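Origin of replication complex subunit 1B (Arabidopsis thaliana, PDB 5HH7) recognises the histone H3 tail through a PHD finger and BAH domain cassette and, within the origin recognition complex, binds replication origins and regulates transcription. Local coordinates at residues Met64-Asp68 and Asp69-Gly73; Tyr155-Pro158 and Glu159-Val162; Asp182-Met185 and Glu186-Leu189; Tyr215-Val219 and His220-Phe224. All coordinates share one frame; numbering follows the deposited sequence.

Interaction 1 (Met64-Asp68 and Asp69-Gly73); sequences MIECD and DCLGG. With ZN (zinc ion), chain D.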
loop_
_atom_site.group_PDB
_atom_site.type_symbol
_atom_site.label_atom_id
_atom_site.label_comp_id
_atom_site.label_asym_id
_atom_site.label_seq_id
_atom_site.Cartn_x
_atom_site.Cartn_y
_atom_site.Cartn_z
ATOM N N MET A 64 7.557 11.363 -14.064
ATOM C CA MET A 64 6.129 11.397 -13.805
ATOM C C MET A 64 5.887 11.550 -12.312
ATOM O O MET A 64 6.478 10.830 -11.503
ATOM C CB MET A 64 5.473 10.114 -14.314
ATOM C CG MET A 64 3.962 10.078 -14.160
ATOM S SD MET A 64 3.242 8.561 -14.828
ATOM C CE MET A 64 3.754 8.665 -16.541
ATOM N N ILE A 65 5.028 12.493 -11.941
ATOM C CA ILE A 65 4.693 12.671 -10.533
ATOM C C ILE A 65 3.267 12.231 -10.226
ATOM O O ILE A 65 2.470 11.972 -11.128
ATOM C CB ILE A 65 4.905 14.121 -10.058
ATOM C CG1 ILE A 65 4.009 15.083 -10.839
ATOM C CG2 ILE A 65 6.371 14.512 -10.191
ATOM C CD1 ILE A 65 4.063 16.508 -10.331
ATOM N N GLU A 66 2.962 12.162 -8.938
ATOM C CA GLU A 66 1.704 11.620 -8.459
ATOM C C GLU A 66 0.905 12.705 -7.749
ATOM O O GLU A 66 1.440 13.430 -6.910
ATOM C CB GLU A 66 2.000 10.470 -7.499
ATOM C CG GLU A 66 0.793 9.861 -6.819
ATOM C CD GLU A 66 1.178 8.662 -5.974
ATOM O OE1 GLU A 66 1.411 8.837 -4.758
ATOM O OE2 GLU A 66 1.267 7.549 -6.535
ATOM N N CYS A 67 -0.372 12.822 -8.090
ATOM C CA CYS A 67 -1.229 13.805 -7.441
ATOM C C CYS A 67 -1.588 13.344 -6.033
ATOM O O CYS A 67 -1.984 12.199 -5.843
ATOM C CB CYS A 67 -2.501 14.028 -8.257
ATOM S SG CYS A 67 -3.722 15.003 -7.382
ATOM N N ASP A 68 -1.438 14.235 -5.052
ATOM C CA ASP A 68 -1.773 13.924 -3.662
ATOM C C ASP A 68 -3.208 13.437 -3.496
ATOM O O ASP A 68 -3.493 12.645 -2.600
ATOM C CB ASP A 68 -1.579 15.152 -2.764
ATOM C CG ASP A 68 -0.125 15.501 -2.554
ATOM O OD1 ASP A 68 0.736 14.654 -2.867
ATOM O OD2 ASP A 68 0.151 16.620 -2.068
ATOM N N ASP A 69 -4.108 13.921 -4.349
ATOM C CA ASP A 69 -5.534 13.643 -4.186
ATOM C C ASP A 69 -6.017 12.415 -4.955
ATOM O O ASP A 69 -6.469 11.438 -4.350
ATOM C CB ASP A 69 -6.376 14.871 -4.551
ATOM C CG ASP A 69 -6.355 15.932 -3.470
ATOM O OD1 ASP A 69 -5.839 15.638 -2.373
ATOM O OD2 ASP A 69 -6.858 17.050 -3.712
ATOM N N CYS A 70 -5.920 12.466 -6.281
ATOM C CA CYS A 70 -6.434 11.392 -7.124
ATOM C C CYS A 70 -5.412 10.278 -7.340
ATOM O O CYS A 70 -5.751 9.218 -7.865
ATOM C CB CYS A 70 -6.891 11.945 -8.478
ATOM S SG CYS A 70 -5.560 12.155 -9.686
ATOM N N LEU A 71 -4.166 10.529 -6.944
ATOM C CA LEU A 71 -3.068 9.575 -7.125
ATOM C C LEU A 71 -2.776 9.226 -8.587
ATOM O O LEU A 71 -2.113 8.232 -8.874
ATOM C CB LEU A 71 -3.297 8.304 -6.299
ATOM C CG LEU A 71 -3.279 8.496 -4.783
ATOM C CD1 LEU A 71 -3.445 7.160 -4.067
ATOM C CD2 LEU A 71 -1.990 9.178 -4.357
ATOM N N GLY A 72 -3.262 10.053 -9.505
ATOM C CA GLY A 72 -2.979 9.861 -10.915
ATOM C C GLY A 72 -1.554 10.259 -11.250
ATOM O O GLY A 72 -0.912 11.000 -10.501
ATOM N N GLY A 73 -1.057 9.765 -12.378
ATOM C CA GLY A 73 0.288 10.077 -12.824
ATOM C C GLY A 73 0.305 11.185 -13.859
ATOM O O GLY A 73 -0.585 11.264 -14.707
HETATM ZN ZN ZN D . -5.602 14.747 -9.117
#
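Cys67 and Cys70 grip the same zinc ion, their SG atoms 2.6 and 2.7 Å from the zinc, and Cys93 and Cys96 complete the site. The Cys67 thiolate also takes two backbone N-H groups from the turn that follows: Asp69 N lies 3.2 Å and Cys70 N 3.5 Å from Cys67 SG, the latter bond fairly straight at 161°. Having SG anti to the backbone N (chi1 170°) brings the sulfur of Cys67 within reach of both amides, which probably offset part of its negative charge. Cys70 SG is likewise approached by Gly72 N, through a weak bond. This Cys-X-X-Cys turn is a zinc knuckle of the PHD finger, and it joins strand 64-66 to strand 73-75. Behind the knuckle, Cys67 N donates to Gly72 O at 3.1 Å. Further back, Met64 lays its CG and SD over the backbone of Gly73, where no side chain intervenes. On another side Glu66 and Leu71 run alongside each other, with Leu71 CD2 3.4 Å from Glu66 OE1. The carboxylate of Glu66 is held by salt bridges to Arg172 and to a basic side chain of the bound H3 peptide, while Leu71 O accepts a hydrogen bond from a basic side chain of that peptide. Met64 and Glu66 also make backbone hydrogen bonds to the peptide.

Interaction 2 (Tyr155-Pro158 and Glu159-Val162); sequences YMIP and EETV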
loop_
_atom_site.group_PDB
_atom_site.type_symbol
_atom_site.label_atom_id
_atom_site.label_comp_id
_atom_site.label_asym_id
_atom_site.label_seq_id
_atom_site.Cartn_x
_atom_site.Cartn_y
_atom_site.Cartn_z
ATOM N N TYR A 155 -4.542 -4.584 7.964
ATOM C CA TYR A 155 -4.670 -3.145 7.833
ATOM C C TYR A 155 -6.097 -2.861 7.384
ATOM O O TYR A 155 -6.811 -3.764 6.927
ATOM C CB TYR A 155 -3.674 -2.582 6.814
ATOM C CG TYR A 155 -2.236 -2.536 7.299
ATOM C CD1 TYR A 155 -1.795 -1.507 8.125
ATOM C CD2 TYR A 155 -1.319 -3.509 6.919
ATOM C CE1 TYR A 155 -0.486 -1.452 8.571
ATOM C CE2 TYR A 155 -0.001 -3.464 7.361
ATOM C CZ TYR A 155 0.408 -2.430 8.187
ATOM O OH TYR A 155 1.709 -2.366 8.633
ATOM N N MET A 156 -6.513 -1.610 7.520
ATOM C CA MET A 156 -7.832 -1.193 7.067
ATOM C C MET A 156 -7.757 0.224 6.507
ATOM O O MET A 156 -7.133 1.100 7.103
ATOM C CB MET A 156 -8.844 -1.263 8.215
ATOM C CG MET A 156 -10.234 -0.721 7.872
ATOM S SD MET A 156 -11.411 -0.870 9.240
ATOM C CE MET A 156 -11.689 -2.642 9.261
ATOM N N ILE A 157 -8.381 0.444 5.355
ATOM C CA ILE A 157 -8.439 1.782 4.781
ATOM C C ILE A 157 -9.489 2.598 5.533
ATOM O O ILE A 157 -10.453 2.038 6.057
ATOM C CB ILE A 157 -8.743 1.746 3.266
ATOM C CG1 ILE A 157 -10.118 1.135 3.001
ATOM C CG2 ILE A 157 -7.657 0.970 2.526
ATOM C CD1 ILE A 157 -10.513 1.145 1.531
ATOM N N PRO A 158 -9.289 3.924 5.615
ATOM C CA PRO A 158 -10.189 4.794 6.383
ATOM C C PRO A 158 -11.657 4.667 5.979
ATOM O O PRO A 158 -12.520 4.728 6.851
ATOM C CB PRO A 158 -9.659 6.200 6.070
ATOM C CG PRO A 158 -8.205 5.990 5.832
ATOM C CD PRO A 158 -8.117 4.662 5.108
ATOM N N GLU A 159 -11.929 4.478 4.689
ATOM C CA GLU A 159 -13.305 4.356 4.207
ATOM C C GLU A 159 -14.048 3.194 4.858
ATOM O O GLU A 159 -15.271 3.225 4.987
ATOM C CB GLU A 159 -13.337 4.174 2.686
ATOM C CG GLU A 159 -13.204 5.456 1.885
ATOM C CD GLU A 159 -11.760 5.854 1.652
ATOM O OE1 GLU A 159 -10.854 5.164 2.176
ATOM O OE2 GLU A 159 -11.535 6.860 0.944
ATOM N N GLU A 160 -13.307 2.163 5.261
ATOM C CA GLU A 160 -13.926 0.951 5.787
ATOM C C GLU A 160 -14.158 0.973 7.297
ATOM O O GLU A 160 -14.807 0.077 7.841
ATOM C CB GLU A 160 -13.135 -0.289 5.360
ATOM C CG GLU A 160 -13.249 -0.566 3.862
ATOM C CD GLU A 160 -12.609 -1.875 3.453
ATOM O OE1 GLU A 160 -11.855 -2.448 4.264
ATOM O OE2 GLU A 160 -12.866 -2.330 2.319
ATOM N N THR A 161 -13.633 1.994 7.971
ATOM C CA THR A 161 -14.032 2.256 9.348
ATOM C C THR A 161 -15.432 2.851 9.287
ATOM O O THR A 161 -15.790 3.494 8.299
ATOM C CB THR A 161 -13.080 3.241 10.051
ATOM O OG1 THR A 161 -13.250 4.558 9.506
ATOM C CG2 THR A 161 -11.626 2.799 9.872
ATOM N N VAL A 162 -16.231 2.639 10.325
ATOM C CA VAL A 162 -17.616 3.104 10.288
ATOM C C VAL A 162 -17.730 4.626 10.158
ATOM O O VAL A 162 -18.684 5.126 9.564
ATOM C CB VAL A 162 -18.441 2.600 11.493
ATOM C CG1 VAL A 162 -18.531 1.079 11.466
ATOM C CG2 VAL A 162 -17.840 3.090 12.804
HETATM O O HOH W 1 -9.055 -2.167 4.079
#
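Ile157 and Glu160 cross obliquely, the CG1 branch of the isoleucine meeting the aliphatic part of the glutamate with 3.7 Å between Ile157 CG1 and Glu160 CG. Glu160 is extended beyond CG, so its carboxylate runs on past Ile157 and reaches a water: Glu160 OE1 accepts from it at 2.8 Å, and the same water accepts from Ile157 N. Met156 slants across Glu160 and Thr161. Its chain is stretched out to SD and bends only at the last torsion (chi3 -72°), bringing Met156 SD to 3.7 Å from Thr161 CG2 and leaving CG near Glu160 CB. Between these side chains the chain leaves strand 148-156 of the BAH domain through a short 3-10 turn, closed by Glu160 N donating to Ile157 O. Pro158 O receives two donors from Thr161. The hydroxyl OG1 lies in the carbonyl plane at 2.8 Å from Pro158 O, whereas Thr161 N stands well above that plane, 3.2 Å from the same oxygen. Thr161 OG1 is also bonded to Gly164 N. One buried hydroxyl thus ties the end of the 3-10 turn to the chain beyond it, and the exposed carboxylate of Glu160 is linked to the backbone of Ile157 through a water.

Interaction 3 (Asp182-Met185 and Glu186-Leu189); sequences DIEM and ECIL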
loop_
_atom_site.group_PDB
_atom_site.type_symbol
_atom_site.label_atom_id
_atom_site.label_comp_id
_atom_site.label_asym_id
_atom_site.label_seq_id
_atom_site.Cartn_x
_atom_site.Cartn_y
_atom_site.Cartn_z
ATOM N N ASP A 182 -5.785 -16.521 10.281
ATOM C CA ASP A 182 -4.884 -17.498 9.688
ATOM C C ASP A 182 -5.091 -17.511 8.182
ATOM O O ASP A 182 -6.203 -17.720 7.699
ATOM C CB ASP A 182 -5.124 -18.891 10.266
ATOM C CG ASP A 182 -4.811 -18.970 11.749
ATOM O OD1 ASP A 182 -4.262 -17.992 12.300
ATOM O OD2 ASP A 182 -5.103 -20.020 12.361
ATOM N N ILE A 183 -4.007 -17.284 7.448
ATOM C CA ILE A 183 -4.052 -17.157 6.000
ATOM C C ILE A 183 -2.932 -17.985 5.384
ATOM O O ILE A 183 -1.790 -17.921 5.833
ATOM C CB ILE A 183 -3.865 -15.683 5.579
ATOM C CG1 ILE A 183 -5.032 -14.822 6.073
ATOM C CG2 ILE A 183 -3.717 -15.563 4.071
ATOM C CD1 ILE A 183 -6.311 -15.003 5.280
ATOM N N GLU A 184 -3.254 -18.773 4.364
ATOM C CA GLU A 184 -2.235 -19.543 3.661
ATOM C C GLU A 184 -1.273 -18.594 2.953
ATOM O O GLU A 184 -1.699 -17.588 2.383
ATOM C CB GLU A 184 -2.881 -20.491 2.651
ATOM C CG GLU A 184 -3.691 -21.609 3.283
ATOM C CD GLU A 184 -4.788 -22.122 2.370
ATOM O OE1 GLU A 184 -4.897 -23.355 2.203
ATOM O OE2 GLU A 184 -5.547 -21.291 1.827
ATOM N N MET A 185 0.018 -18.910 2.989
ATOM C CA MET A 185 1.026 -18.066 2.348
ATOM C C MET A 185 0.800 -17.970 0.842
ATOM O O MET A 185 1.242 -17.019 0.199
ATOM C CB MET A 185 2.441 -18.574 2.641
ATOM C CG MET A 185 2.898 -18.351 4.075
ATOM S SD MET A 185 4.686 -18.512 4.262
ATOM C CE MET A 185 5.246 -17.004 3.478
ATOM N N GLU A 186 0.105 -18.960 0.293
ATOM C CA GLU A 186 -0.278 -18.959 -1.113
ATOM C C GLU A 186 -1.164 -17.757 -1.450
ATOM O O GLU A 186 -1.229 -17.325 -2.602
ATOM C CB GLU A 186 -1.006 -20.262 -1.449
ATOM C CG GLU A 186 -1.354 -20.435 -2.916
ATOM C CD GLU A 186 -2.260 -21.626 -3.161
ATOM O OE1 GLU A 186 -2.264 -22.554 -2.323
ATOM O OE2 GLU A 186 -2.978 -21.628 -4.183
ATOM N N CYS A 187 -1.838 -17.216 -0.439
ATOM C CA CYS A 187 -2.739 -16.081 -0.638
ATOM C C CYS A 187 -2.022 -14.733 -0.649
ATOM O O CYS A 187 -2.630 -13.707 -0.960
ATOM C CB CYS A 187 -3.836 -16.076 0.428
ATOM S SG CYS A 187 -4.902 -17.526 0.373
ATOM N N ILE A 188 -0.741 -14.732 -0.298
ATOM C CA ILE A 188 0.055 -13.510 -0.341
ATOM C C ILE A 188 0.369 -13.150 -1.786
ATOM O O ILE A 188 0.820 -13.997 -2.553
ATOM C CB ILE A 188 1.384 -13.671 0.419
ATOM C CG1 ILE A 188 1.129 -13.900 1.911
ATOM C CG2 ILE A 188 2.277 -12.450 0.202
ATOM C CD1 ILE A 188 2.381 -14.279 2.687
ATOM N N LEU A 189 0.124 -11.897 -2.157
ATOM C CA LEU A 189 0.442 -11.431 -3.502
ATOM C C LEU A 189 1.905 -11.013 -3.580
ATOM O O LEU A 189 2.704 -11.654 -4.261
ATOM C CB LEU A 189 -0.478 -10.277 -3.909
ATOM C CG LEU A 189 -1.937 -10.676 -4.139
ATOM C CD1 LEU A 189 -2.808 -9.453 -4.395
ATOM C CD2 LEU A 189 -2.036 -11.664 -5.299
HETATM O O HOH W 2 2.253 -16.320 -2.197
#
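Ile183 and Cys187 make the close apolar touch of this turn, with Ile183 CG2 3.7 Å from Cys187 CB. The methyl branch stands anti to the backbone N while CG1 takes the place beside it (chi1 -65°), and this turns CG2 toward the cysteine. Met185 and Ile188 pack on another side of the turn, their chains extending in much the same direction until Met185 CE and Ile188 CD1 meet at 4.0 Å. Met185 is buried and continues inward among Tyr148, Ile150 and Leu139 of the BAH-domain sheet. The backbone between them is a single 3-10 turn linking strand 175-184 to strand 188-195, in which Cys187 N donates to Glu184 O at 2.8 Å and Ile188 N to Met185 O at 3.1 Å. Near Ile188 a water donates to Met185 O at 2.7 Å and also to Ile188 O, joining the two carbonyls across the start of the second strand. The looser, solvent side is a separate one and carries the acidic groups. Exposed Glu186 extends away from the turn, and its OE1 comes no nearer than 5.3 Å to Glu184 OE1. Arg37 forms salt bridges with both carboxylates, which should offset the repulsion between them. The corner therefore combines two small apolar contacts with two acidic side chains that share Arg37, linking the turn to the segment that follows strand 31-34.

Interaction 4 (Tyr215-Val219 and His220-Phe224); sequences YEYDV and HWRSF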
loop_
_atom_site.group_PDB
_atom_site.type_symbol
_atom_site.label_atom_id
_atom_site.label_comp_id
_atom_site.label_asym_id
_atom_site.label_seq_id
_atom_site.Cartn_x
_atom_site.Cartn_y
_atom_site.Cartn_z
ATOM N N TYR A 215 -1.490 4.891 13.194
ATOM C CA TYR A 215 -2.380 4.434 14.260
ATOM C C TYR A 215 -2.783 2.974 14.197
ATOM O O TYR A 215 -2.976 2.398 13.124
ATOM C CB TYR A 215 -3.666 5.266 14.293
ATOM C CG TYR A 215 -3.433 6.739 14.485
ATOM C CD1 TYR A 215 -3.236 7.273 15.754
ATOM C CD2 TYR A 215 -3.401 7.598 13.395
ATOM C CE1 TYR A 215 -3.022 8.627 15.929
ATOM C CE2 TYR A 215 -3.186 8.946 13.558
ATOM C CZ TYR A 215 -3.000 9.458 14.823
ATOM O OH TYR A 215 -2.786 10.807 14.978
ATOM N N GLU A 216 -2.924 2.402 15.385
ATOM C CA GLU A 216 -3.630 1.155 15.576
ATOM C C GLU A 216 -5.104 1.496 15.752
ATOM O O GLU A 216 -5.453 2.389 16.524
ATOM C CB GLU A 216 -3.104 0.456 16.826
ATOM C CG GLU A 216 -3.917 -0.736 17.281
ATOM C CD GLU A 216 -3.450 -1.255 18.627
ATOM O OE1 GLU A 216 -2.271 -1.660 18.731
ATOM O OE2 GLU A 216 -4.256 -1.239 19.582
ATOM N N TYR A 217 -5.967 0.795 15.026
ATOM C CA TYR A 217 -7.404 1.023 15.126
ATOM C C TYR A 217 -8.089 -0.200 15.708
ATOM O O TYR A 217 -8.084 -1.263 15.094
ATOM C CB TYR A 217 -7.989 1.331 13.747
ATOM C CG TYR A 217 -9.499 1.506 13.718
ATOM C CD1 TYR A 217 -10.111 2.552 14.398
ATOM C CD2 TYR A 217 -10.308 0.636 12.991
ATOM C CE1 TYR A 217 -11.490 2.726 14.364
ATOM C CE2 TYR A 217 -11.693 0.801 12.953
ATOM C CZ TYR A 217 -12.274 1.848 13.640
ATOM O OH TYR A 217 -13.645 2.020 13.600
ATOM N N ASP A 218 -8.668 -0.064 16.895
ATOM C CA ASP A 218 -9.444 -1.164 17.448
ATOM C C ASP A 218 -10.852 -1.096 16.892
ATOM O O ASP A 218 -11.604 -0.170 17.191
ATOM C CB ASP A 218 -9.479 -1.139 18.974
ATOM C CG ASP A 218 -10.051 -2.423 19.552
ATOM O OD1 ASP A 218 -11.291 -2.524 19.683
ATOM O OD2 ASP A 218 -9.261 -3.341 19.854
ATOM N N VAL A 219 -11.198 -2.084 16.074
ATOM C CA VAL A 219 -12.465 -2.089 15.360
ATOM C C VAL A 219 -13.667 -2.196 16.306
ATOM O O VAL A 219 -14.722 -1.618 16.043
ATOM C CB VAL A 219 -12.493 -3.215 14.301
ATOM C CG1 VAL A 219 -13.828 -3.242 13.567
ATOM C CG2 VAL A 219 -11.335 -3.039 13.313
ATOM N N HIS A 220 -13.503 -2.921 17.409
ATOM C CA HIS A 220 -14.585 -3.081 18.379
ATOM C C HIS A 220 -14.875 -1.793 19.149
ATOM O O HIS A 220 -16.034 -1.402 19.313
ATOM C CB HIS A 220 -14.272 -4.209 19.367
ATOM C CG HIS A 220 -14.422 -5.581 18.788
ATOM N ND1 HIS A 220 -13.359 -6.294 18.274
ATOM C CD2 HIS A 220 -15.511 -6.372 18.639
ATOM C CE1 HIS A 220 -13.786 -7.464 17.836
ATOM N NE2 HIS A 220 -15.090 -7.537 18.047
ATOM N N TRP A 221 -13.819 -1.143 19.628
ATOM C CA TRP A 221 -13.980 0.070 20.423
ATOM C C TRP A 221 -14.022 1.316 19.557
ATOM O O TRP A 221 -14.337 2.406 20.044
ATOM C CB TRP A 221 -12.870 0.183 21.471
ATOM C CG TRP A 221 -12.996 -0.833 22.552
ATOM C CD1 TRP A 221 -12.159 -1.883 22.794
ATOM C CD2 TRP A 221 -14.040 -0.916 23.531
ATOM N NE1 TRP A 221 -12.611 -2.609 23.869
ATOM C CE2 TRP A 221 -13.763 -2.037 24.340
ATOM C CE3 TRP A 221 -15.180 -0.152 23.801
ATOM C CZ2 TRP A 221 -14.583 -2.408 25.404
ATOM C CZ3 TRP A 221 -15.993 -0.522 24.858
ATOM C CH2 TRP A 221 -15.689 -1.640 25.647
ATOM N N ARG A 222 -13.719 1.139 18.272
ATOM C CA ARG A 222 -13.660 2.240 17.315
ATOM C C ARG A 222 -12.774 3.353 17.853
ATOM O O ARG A 222 -13.152 4.527 17.866
ATOM C CB ARG A 222 -15.067 2.739 16.979
ATOM C CG ARG A 222 -15.877 1.685 16.234
ATOM C CD ARG A 222 -17.370 1.952 16.273
ATOM N NE ARG A 222 -18.106 0.872 15.623
ATOM C CZ ARG A 222 -19.429 0.766 15.618
ATOM N NH1 ARG A 222 -20.172 1.676 16.236
ATOM N NH2 ARG A 222 -20.009 -0.255 14.997
ATOM N N SER A 223 -11.588 2.958 18.305
ATOM C CA SER A 223 -10.663 3.871 18.956
ATOM C C SER A 223 -9.276 3.770 18.335
ATOM O O SER A 223 -8.918 2.743 17.754
ATOM C CB SER A 223 -10.590 3.567 20.454
ATOM O OG SER A 223 -10.167 2.231 20.671
ATOM N N PHE A 224 -8.497 4.839 18.470
ATOM C CA PHE A 224 -7.165 4.893 17.881
ATOM C C PHE A 224 -6.083 5.001 18.941
ATOM O O PHE A 224 -6.276 5.617 19.992
ATOM C CB PHE A 224 -7.047 6.076 16.915
ATOM C CG PHE A 224 -7.945 5.975 15.720
ATOM C CD1 PHE A 224 -9.224 6.503 15.754
ATOM C CD2 PHE A 224 -7.506 5.356 14.559
ATOM C CE1 PHE A 224 -10.056 6.411 14.652
ATOM C CE2 PHE A 224 -8.333 5.268 13.452
ATOM C CZ PHE A 224 -9.608 5.793 13.498
HETATM O O HOH W 3 -10.674 -5.309 18.226
#
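Asp218 holds the hairpin turn through both its carboxylate and its backbone, accepting from Trp221 N through OD1 at 2.9 Å and donating its backbone N to Ser223 O, also at 2.9 Å. The two strands, 210-218 and 223-226, form a beta hairpin whose end carries a G1 beta bulge: Arg222 and Ser223 both face Asp218, and their N-H groups make weak bonds to Asp218 O. The carboxylate reaches the turn because CG is anti to the backbone N (chi1 -169°), and the bond from Trp221 N uses the anti lone pair of OD1. Asp218 OD2 is held by Asn178, and a water beside it lies 2.9 Å from His220 ND1, in the plane of the imidazole at its edge. On the face bearing Tyr217 and Phe224 the chemistry becomes apolar. The rings of Tyr217 and Phe224 meet at a slant, planes 36° apart, with Tyr217 CD1 over one face of the phenylalanine. Phe224 in turn points an edge at the face of Tyr215 in an offset edge-to-face pair, planes at 76°, completing an aromatic cluster. Past the cluster, Arg222 lies alongside Tyr217, and its CG sits 3.5 Å from Tyr217 OH.

Interaction 1 lies in the PHD finger, where zinc and thiolate hydrogen bonds carry the turn, and touches none of the others; its nearest atoms are about 9 Å from interaction 2 and about 17 Å from interactions 3 and 4. Those three belong to the BAH domain and reach one sheet. Interactions 1, 2 and 3 are partly buried. Interactions 2 and 3 are both 3-10 turns at strand ends, but one doubly bonds the Pro158 carbonyl whereas in the other two glutamates share one arginine. Interaction 4 is a surface hairpin relying on an aspartate and aromatic rings. It touches interaction 2 directly: Thr161 CG2 lies 3.7 Å from Tyr217 CE2, and Met156 packs on Tyr217 and Val219.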